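Local structure of chitin oligosaccahride binding protein NagB1 (Paenibacillus sp. FPU-7, 7EHP) at residues Glu120-Asn125 with Ala237-Asp242. The protein binds the chitin oligosaccharides N,N'-diacetylchitobiose and N,N',N''-triacetylchitotriose, probably as the extracellular solute-binding component of a sugar uptake system. Sequence-based numbering, arbitrary orientation.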
loop_
_atom_site.group_PDB
_atom_site.type_symbol
_atom_site.label_atom_id
_atom_site.label_comp_id
_atom_site.label_asym_id
_atom_site.label_seq_id
_atom_site.Cartn_x
_atom_site.Cartn_y
_atom_site.Cartn_z
ATOM N N GLU A 120 -5.606 4.287 1.517
ATOM C CA GLU A 120 -5.134 4.268 2.894
ATOM C C GLU A 120 -5.913 5.302 3.683
ATOM O O GLU A 120 -6.089 6.428 3.222
ATOM C CB GLU A 120 -3.644 4.575 2.980
ATOM C CG GLU A 120 -2.760 3.473 2.486
ATOM C CD GLU A 120 -1.287 3.792 2.639
ATOM O OE1 GLU A 120 -0.942 4.680 3.466
ATOM O OE2 GLU A 120 -0.484 3.157 1.916
ATOM N N GLY A 121 -6.383 4.918 4.858
ATOM C CA GLY A 121 -7.077 5.854 5.719
ATOM C C GLY A 121 -7.253 5.228 7.079
ATOM O O GLY A 121 -6.478 4.345 7.457
ATOM N N VAL A 122 -8.285 5.641 7.803
ATOM C CA VAL A 122 -8.449 5.285 9.202
ATOM C C VAL A 122 -9.557 4.253 9.301
ATOM O O VAL A 122 -10.724 4.552 9.015
ATOM C CB VAL A 122 -8.757 6.519 10.059
ATOM C CG1 VAL A 122 -8.800 6.148 11.534
ATOM C CG2 VAL A 122 -7.721 7.610 9.781
ATOM N N PHE A 123 -9.186 3.032 9.688
ATOM C CA PHE A 123 -10.158 2.076 10.186
ATOM C C PHE A 123 -10.595 2.485 11.585
ATOM O O PHE A 123 -9.788 2.969 12.387
ATOM C CB PHE A 123 -9.560 0.667 10.214
ATOM C CG PHE A 123 -9.303 0.080 8.834
ATOM C CD1 PHE A 123 -8.187 0.464 8.105
ATOM C CD2 PHE A 123 -10.167 -0.856 8.283
ATOM C CE1 PHE A 123 -7.934 -0.051 6.851
ATOM C CE2 PHE A 123 -9.916 -1.389 7.018
ATOM C CZ PHE A 123 -8.788 -0.981 6.316
ATOM N N TYR A 124 -11.868 2.273 11.911
ATOM C CA TYR A 124 -12.269 2.600 13.273
ATOM C C TYR A 124 -13.305 1.610 13.781
ATOM O O TYR A 124 -13.948 0.885 13.015
ATOM C CB TYR A 124 -12.776 4.050 13.372
ATOM C CG TYR A 124 -14.161 4.292 12.809
ATOM C CD1 TYR A 124 -14.402 4.251 11.420
ATOM C CD2 TYR A 124 -15.224 4.595 13.660
ATOM C CE1 TYR A 124 -15.668 4.482 10.914
ATOM C CE2 TYR A 124 -16.491 4.832 13.164
ATOM C CZ TYR A 124 -16.709 4.775 11.800
ATOM O OH TYR A 124 -17.975 5.022 11.333
ATOM N N ASN A 125 -13.437 1.571 15.102
ATOM C CA ASN A 125 -14.370 0.680 15.773
ATOM C C ASN A 125 -15.620 1.486 16.130
ATOM O O ASN A 125 -15.586 2.343 17.021
ATOM C CB ASN A 125 -13.710 0.058 17.002
ATOM C CG ASN A 125 -14.617 -0.914 17.728
ATOM O OD1 ASN A 125 -15.834 -0.754 17.728
ATOM N ND2 ASN A 125 -14.020 -1.940 18.352
ATOM N N ALA A 237 -7.797 -0.915 20.281
ATOM C CA ALA A 237 -7.528 0.400 19.725
ATOM C C ALA A 237 -8.781 0.925 19.055
ATOM O O ALA A 237 -9.511 0.162 18.414
ATOM C CB ALA A 237 -6.379 0.355 18.717
ATOM N N ALA A 238 -9.015 2.234 19.194
ATOM C CA ALA A 238 -10.190 2.847 18.580
ATOM C C ALA A 238 -10.033 2.995 17.072
ATOM O O ALA A 238 -11.028 2.971 16.335
ATOM C CB ALA A 238 -10.456 4.214 19.226
ATOM N N MET A 239 -8.805 3.176 16.598
ATOM C CA MET A 239 -8.543 3.480 15.199
ATOM C C MET A 239 -7.253 2.786 14.792
ATOM O O MET A 239 -6.459 2.341 15.632
ATOM C CB MET A 239 -8.418 4.997 14.953
ATOM C CG MET A 239 -9.616 5.828 15.407
ATOM S SD MET A 239 -9.316 7.600 15.164
ATOM C CE MET A 239 -8.370 7.898 16.665
ATOM N N MET A 240 -7.047 2.720 13.480
ATOM C CA MET A 240 -5.824 2.190 12.882
ATOM C C MET A 240 -5.709 2.778 11.490
ATOM O O MET A 240 -6.593 2.538 10.661
ATOM C CB MET A 240 -5.875 0.667 12.785
ATOM C CG MET A 240 -4.701 0.071 12.027
ATOM S SD MET A 240 -4.766 -1.723 12.065
ATOM C CE MET A 240 -5.967 -2.042 10.758
ATOM N N PHE A 241 -4.626 3.506 11.214
ATOM C CA PHE A 241 -4.367 3.959 9.851
ATOM C C PHE A 241 -3.716 2.817 9.075
ATOM O O PHE A 241 -2.686 2.280 9.495
ATOM C CB PHE A 241 -3.469 5.205 9.849
ATOM C CG PHE A 241 -3.364 5.887 8.512
ATOM C CD1 PHE A 241 -2.572 5.362 7.510
ATOM C CD2 PHE A 241 -4.054 7.071 8.258
ATOM C CE1 PHE A 241 -2.480 5.989 6.266
ATOM C CE2 PHE A 241 -3.961 7.711 7.002
ATOM C CZ PHE A 241 -3.176 7.160 6.011
ATOM N N ASP A 242 -4.300 2.458 7.935
ATOM C CA ASP A 242 -3.831 1.295 7.184
ATOM C C ASP A 242 -4.381 1.358 5.763
ATOM O O ASP A 242 -5.209 2.210 5.425
ATOM C CB ASP A 242 -4.254 -0.013 7.879
ATOM C CG ASP A 242 -3.259 -1.137 7.668
ATOM O OD1 ASP A 242 -2.477 -1.058 6.694
ATOM O OD2 ASP A 242 -3.253 -2.095 8.484
HETATM O O HOH W 1 -11.013 -1.980 18.019
#
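Gly121 and Asp242 pair across two antiparallel strands, 120-125 and 239-242, whose axes come within 4.4 Å at 157°. Gly121 N donates to Asp242 O, and Asp242 N returns a 2.9 Å bond to Gly121 O. Phe123 and Met240 form the next reciprocal pair, and Asn125 N reaches Ala238 O, where segment 237-242 turns a corner. Between these pairs, Phe241 CA and Met239 CA offer C-H contacts to Gly121 O and Phe123 O.

Phe241 has CG anti to its backbone N (chi1 -169°), and its ring leans over Gly121, whose CA makes a CH-pi contact 4.2 Å from the ring centroid; glycine easily adopts the fully extended backbone found here. Glu120 OE1 meets the ring edge at CE1, 3.5 Å away, with carboxylate and ring nearly perpendicular. On the face that carries Phe241, Val122 CG1 packs on Met239 CB at 3.6 Å, both apolar side chains suiting a buried layer with Phe158. On the opposite face, with Met240, Phe123 CE1 lies 3.8 Å from Asp242 CB, while Phe264 meets this ring edge-to-face. Asp242 directs its carboxylate to Tyr225 and Gln229. Asn125 suits the N-cap because its side-chain carbonyl OD1 accepts from Ile128 N, and its ND2 reaches Ala237 O through a water.

The ring's polarised C-H edge would favour the Glu120 carboxylate, consistent with Phe241 as a second-shell residue behind Glu120, which touches a bound N-acetylglucosamine.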